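Local coordinates for protein beta-N-acetylhexosaminidase (Beutenbergia cavernae, PDB 5BU9) that probably hydrolyses terminal non-reducing N-acetyl-D-hexosamine residues in N-acetyl-beta-D-hexosaminides, as a member of glycosyl hydrolase family 3, at residues S94-D106 with H153-H166. Sequence-based numbering, arbitrary orientation.
Sequences SDIPTALDQGALD and HREFGYDAETVASH
Ala99 and Arg154 bring their backbones to 5.0 Å between CA atoms, and Gly103 and Phe156 come closer still, as the short helix 99-102 lies along the loop that leads into helix 160-176. Leu100 N donates to His153 O (3.2 Å), while Gly103 CA offers a C-H to Phe156 O at 3.4 Å. Glycine suits this place because a CB would collide with that carbonyl oxygen. Thr98 has the hydroxyl needed to cap the short helix, OG1 accepting from Asp101 N. Ala99 is small enough to let the helix lie close: its CB makes a CH-pi contact over the centre of one Phe156 face, 3.9 Å from the centroid, and Gln102 OE1 meets the ring's edge at CE1. In this family's TIM-barrel domain, the contact joins helix 99-102 and the turn toward helix 107-123 to the loop before helix 160-176 and that helix's first turns, near the barrel's periphery. CG anti to the backbone N (chi1 177°) carries Leu100's branches to the Tyr158 hydroxyl, CD1 packing against OH at 3.5 Å, while OH donates weakly to Glu155 OE2. His166, with two ring nitrogens, can bridge two carbonyls: ND1 bonds nearly straight (169°) to Thr162 O, NE2 weakly to Leu105 O. Gly103 CA makes a CH-pi contact over this ring; Gly103 O, also above it toward the rim, is too poorly angled to bond. A leucine here, lacking both nitrogens, would probably leave the turn at Leu105 untied from the helix.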
loop_
_atom_site.group_PDB
_atom_site.type_symbol
_atom_site.label_atom_id
_atom_site.label_comp_id
_atom_site.label_asym_id
_atom_site.label_seq_id
_atom_site.Cartn_x
_atom_site.Cartn_y
_atom_site.Cartn_z
ATOM N N SER A 94 -5.465 -18.592 -9.328
ATOM C CA SER A 94 -5.222 -19.602 -8.290
ATOM C C SER A 94 -6.026 -19.313 -7.019
ATOM O O SER A 94 -6.416 -18.173 -6.779
ATOM C CB SER A 94 -3.739 -19.655 -7.946
ATOM O OG SER A 94 -3.009 -19.927 -9.123
ATOM N N ASP A 95 -6.300 -20.342 -6.219
ATOM C CA ASP A 95 -6.767 -20.118 -4.852
ATOM C C ASP A 95 -5.505 -20.094 -4.002
ATOM O O ASP A 95 -4.945 -21.139 -3.680
ATOM C CB ASP A 95 -7.762 -21.194 -4.370
ATOM C CG ASP A 95 -9.128 -21.118 -5.087
ATOM O OD1 ASP A 95 -9.705 -20.007 -5.184
ATOM O OD2 ASP A 95 -9.633 -22.173 -5.553
ATOM N N ILE A 96 -5.070 -18.885 -3.662
ATOM C CA ILE A 96 -3.825 -18.650 -2.964
ATOM C C ILE A 96 -4.004 -18.925 -1.471
ATOM O O ILE A 96 -4.920 -18.411 -0.874
ATOM C CB ILE A 96 -3.360 -17.222 -3.200
ATOM C CG1 ILE A 96 -3.334 -16.917 -4.703
ATOM C CG2 ILE A 96 -1.996 -17.025 -2.607
ATOM C CD1 ILE A 96 -3.025 -15.430 -5.029
ATOM N N PRO A 97 -3.120 -19.745 -0.872
ATOM C CA PRO A 97 -3.203 -20.050 0.566
ATOM C C PRO A 97 -2.926 -18.824 1.448
ATOM O O PRO A 97 -2.456 -17.812 0.935
ATOM C CB PRO A 97 -2.126 -21.138 0.763
ATOM C CG PRO A 97 -1.317 -21.160 -0.490
ATOM C CD PRO A 97 -2.147 -20.600 -1.571
ATOM N N THR A 98 -3.250 -18.908 2.742
ATOM C CA THR A 98 -2.939 -17.850 3.706
ATOM C C THR A 98 -1.427 -17.672 3.700
ATOM O O THR A 98 -0.709 -18.619 3.369
ATOM C CB THR A 98 -3.411 -18.203 5.144
ATOM O OG1 THR A 98 -2.720 -19.377 5.599
ATOM C CG2 THR A 98 -4.904 -18.475 5.188
ATOM N N ALA A 99 -0.952 -16.471 4.039
ATOM C CA ALA A 99 0.479 -16.235 4.185
ATOM C C ALA A 99 1.052 -17.190 5.226
ATOM O O ALA A 99 2.222 -17.572 5.148
ATOM C CB ALA A 99 0.767 -14.771 4.578
ATOM N N LEU A 100 0.234 -17.586 6.202
ATOM C CA LEU A 100 0.748 -18.465 7.259
ATOM C C LEU A 100 1.109 -19.808 6.637
ATOM O O LEU A 100 2.208 -20.333 6.875
ATOM C CB LEU A 100 -0.261 -18.639 8.399
ATOM C CG LEU A 100 0.188 -19.598 9.505
ATOM C CD1 LEU A 100 1.538 -19.190 10.089
ATOM C CD2 LEU A 100 -0.863 -19.701 10.599
ATOM N N ASP A 101 0.192 -20.349 5.828
ATOM C CA ASP A 101 0.470 -21.563 5.036
ATOM C C ASP A 101 1.673 -21.347 4.112
ATOM O O ASP A 101 2.546 -22.202 4.028
ATOM C CB ASP A 101 -0.746 -21.972 4.210
ATOM C CG ASP A 101 -1.824 -22.639 5.039
ATOM O OD1 ASP A 101 -1.574 -22.978 6.210
ATOM O OD2 ASP A 101 -2.929 -22.829 4.512
ATOM N N GLN A 102 1.734 -20.188 3.450
ATOM C CA GLN A 102 2.878 -19.876 2.592
ATOM C C GLN A 102 4.185 -19.930 3.399
ATOM O O GLN A 102 5.222 -20.357 2.893
ATOM C CB GLN A 102 2.707 -18.504 1.933
ATOM C CG GLN A 102 1.590 -18.414 0.887
ATOM C CD GLN A 102 1.362 -16.984 0.407
ATOM O OE1 GLN A 102 2.312 -16.240 0.129
ATOM N NE2 GLN A 102 0.102 -16.585 0.334
ATOM N N GLY A 103 4.130 -19.510 4.661
ATOM C CA GLY A 103 5.292 -19.575 5.535
ATOM C C GLY A 103 5.839 -20.975 5.826
ATOM O O GLY A 103 6.966 -21.121 6.277
ATOM N N ALA A 104 5.040 -22.009 5.581
ATOM C CA ALA A 104 5.482 -23.380 5.817
ATOM C C ALA A 104 6.167 -23.999 4.584
ATOM O O ALA A 104 6.705 -25.103 4.656
ATOM C CB ALA A 104 4.303 -24.236 6.256
ATOM N N LEU A 105 6.150 -23.286 3.461
ATOM C CA LEU A 105 6.847 -23.714 2.243
ATOM C C LEU A 105 8.345 -23.316 2.242
ATOM O O LEU A 105 8.724 -22.269 2.783
ATOM C CB LEU A 105 6.155 -23.108 1.007
ATOM C CG LEU A 105 4.658 -23.358 0.777
ATOM C CD1 LEU A 105 4.128 -22.415 -0.268
ATOM C CD2 LEU A 105 4.405 -24.810 0.351
ATOM N N ASP A 106 9.187 -24.163 1.653
ATOM C CA ASP A 106 10.546 -23.768 1.258
ATOM C C ASP A 106 10.411 -22.481 0.474
ATOM O O ASP A 106 9.530 -22.394 -0.373
ATOM C CB ASP A 106 11.237 -24.840 0.384
ATOM C CG ASP A 106 11.608 -26.093 1.162
ATOM O OD1 ASP A 106 11.647 -26.040 2.410
ATOM O OD2 ASP A 106 11.882 -27.133 0.526
ATOM N N HIS A 153 -4.526 -14.991 9.838
ATOM C CA HIS A 153 -3.417 -15.808 9.308
ATOM C C HIS A 153 -2.672 -15.107 8.164
ATOM O O HIS A 153 -2.259 -15.762 7.208
ATOM C CB HIS A 153 -3.920 -17.177 8.834
ATOM C CG HIS A 153 -4.843 -17.845 9.806
ATOM N ND1 HIS A 153 -4.512 -18.035 11.131
ATOM C CD2 HIS A 153 -6.102 -18.326 9.662
ATOM C CE1 HIS A 153 -5.522 -18.611 11.758
ATOM N NE2 HIS A 153 -6.500 -18.801 10.888
ATOM N N ARG A 154 -2.496 -13.784 8.275
ATOM C CA ARG A 154 -1.836 -13.004 7.223
ATOM C C ARG A 154 -0.342 -12.837 7.435
ATOM O O ARG A 154 0.323 -12.256 6.585
ATOM C CB ARG A 154 -2.467 -11.633 7.103
ATOM C CG ARG A 154 -3.922 -11.694 6.725
ATOM C CD ARG A 154 -4.537 -10.315 6.982
ATOM N NE ARG A 154 -4.027 -9.269 6.087
ATOM C CZ ARG A 154 -4.251 -7.962 6.260
ATOM N NH1 ARG A 154 -4.949 -7.535 7.303
ATOM N NH2 ARG A 154 -3.762 -7.072 5.409
ATOM N N GLU A 155 0.167 -13.360 8.552
ATOM C CA GLU A 155 1.591 -13.329 8.884
ATOM C C GLU A 155 2.257 -14.562 8.267
ATOM O O GLU A 155 1.617 -15.596 8.115
ATOM C CB GLU A 155 1.832 -13.301 10.420
ATOM C CG GLU A 155 1.697 -14.697 11.167
ATOM C CD GLU A 155 0.247 -15.052 11.507
ATOM O OE1 GLU A 155 -0.667 -14.359 11.020
ATOM O OE2 GLU A 155 0.008 -16.027 12.243
ATOM N N PHE A 156 3.537 -14.437 7.912
ATOM C CA PHE A 156 4.308 -15.563 7.377
ATOM C C PHE A 156 4.896 -16.397 8.516
ATOM O O PHE A 156 5.263 -17.544 8.318
ATOM C CB PHE A 156 5.426 -15.076 6.454
ATOM C CG PHE A 156 4.966 -14.676 5.064
ATOM C CD1 PHE A 156 4.717 -15.644 4.091
ATOM C CD2 PHE A 156 4.828 -13.332 4.719
ATOM C CE1 PHE A 156 4.318 -15.288 2.808
ATOM C CE2 PHE A 156 4.423 -12.962 3.441
ATOM C CZ PHE A 156 4.168 -13.944 2.480
ATOM N N GLY A 157 4.957 -15.826 9.711
ATOM C CA GLY A 157 5.604 -16.474 10.844
ATOM C C GLY A 157 5.826 -15.508 12.016
ATOM O O GLY A 157 5.230 -14.437 12.065
ATOM N N TYR A 158 6.705 -15.876 12.939
ATOM C CA TYR A 158 6.705 -15.304 14.281
ATOM C C TYR A 158 8.081 -14.809 14.681
ATOM O O TYR A 158 8.347 -14.570 15.850
ATOM C CB TYR A 158 6.196 -16.347 15.278
ATOM C CG TYR A 158 4.878 -16.886 14.815
ATOM C CD1 TYR A 158 3.731 -16.139 14.974
ATOM C CD2 TYR A 158 4.784 -18.103 14.154
ATOM C CE1 TYR A 158 2.505 -16.580 14.514
ATOM C CE2 TYR A 158 3.548 -18.559 13.685
ATOM C CZ TYR A 158 2.418 -17.786 13.869
ATOM O OH TYR A 158 1.192 -18.206 13.430
ATOM N N ASP A 159 8.951 -14.684 13.687
ATOM C CA ASP A 159 10.280 -14.104 13.855
ATOM C C ASP A 159 10.763 -13.458 12.549
ATOM O O ASP A 159 10.246 -13.750 11.452
ATOM C CB ASP A 159 11.282 -15.167 14.309
ATOM C CG ASP A 159 11.311 -16.365 13.383
ATOM O OD1 ASP A 159 11.990 -16.295 12.328
ATOM O OD2 ASP A 159 10.632 -17.365 13.709
ATOM N N ALA A 160 11.760 -12.587 12.670
ATOM C CA ALA A 160 12.211 -11.791 11.538
ATOM C C ALA A 160 12.790 -12.656 10.418
ATOM O O ALA A 160 12.642 -12.324 9.247
ATOM C CB ALA A 160 13.223 -10.775 11.992
ATOM N N GLU A 161 13.430 -13.767 10.760
ATOM C CA GLU A 161 14.106 -14.548 9.732
ATOM C C GLU A 161 13.106 -15.308 8.840
ATOM O O GLU A 161 13.231 -15.321 7.621
ATOM C CB GLU A 161 15.096 -15.517 10.366
ATOM C CG GLU A 161 15.910 -16.305 9.342
ATOM C CD GLU A 161 16.455 -17.632 9.887
ATOM O OE1 GLU A 161 16.272 -17.910 11.100
ATOM O OE2 GLU A 161 17.067 -18.400 9.095
ATOM N N THR A 162 12.122 -15.943 9.456
ATOM C CA THR A 162 11.097 -16.676 8.721
ATOM C C THR A 162 10.306 -15.724 7.835
ATOM O O THR A 162 10.110 -15.975 6.650
ATOM C CB THR A 162 10.121 -17.408 9.682
ATOM O OG1 THR A 162 10.871 -18.151 10.646
ATOM C CG2 THR A 162 9.219 -18.344 8.924
ATOM N N VAL A 163 9.842 -14.634 8.433
ATOM C CA VAL A 163 9.071 -13.637 7.712
ATOM C C VAL A 163 9.858 -13.071 6.544
ATOM O O VAL A 163 9.333 -12.982 5.435
ATOM C CB VAL A 163 8.597 -12.519 8.670
ATOM C CG1 VAL A 163 8.049 -11.297 7.893
ATOM C CG2 VAL A 163 7.525 -13.090 9.610
ATOM N N ALA A 164 11.107 -12.687 6.785
ATOM C CA ALA A 164 11.974 -12.176 5.722
ATOM C C ALA A 164 12.131 -13.149 4.558
ATOM O O ALA A 164 11.961 -12.768 3.409
ATOM C CB ALA A 164 13.320 -11.856 6.268
ATOM N N SER A 165 12.490 -14.398 4.849
ATOM C CA SER A 165 12.795 -15.350 3.784
ATOM C C SER A 165 11.538 -15.686 2.946
ATOM O O SER A 165 11.623 -15.905 1.743
ATOM C CB SER A 165 13.432 -16.621 4.353
ATOM O OG SER A 165 12.579 -17.314 5.243
ATOM N N HIS A 166 10.367 -15.694 3.563
ATOM C CA HIS A 166 9.201 -16.034 2.788
ATOM C C HIS A 166 8.646 -14.819 2.056
ATOM O O HIS A 166 8.363 -14.915 0.854
ATOM C CB HIS A 166 8.167 -16.723 3.675
ATOM C CG HIS A 166 8.641 -18.056 4.155
ATOM N ND1 HIS A 166 9.463 -18.196 5.249
ATOM C CD2 HIS A 166 8.495 -19.296 3.632
ATOM C CE1 HIS A 166 9.766 -19.472 5.408
ATOM N NE2 HIS A 166 9.193 -20.161 4.439
#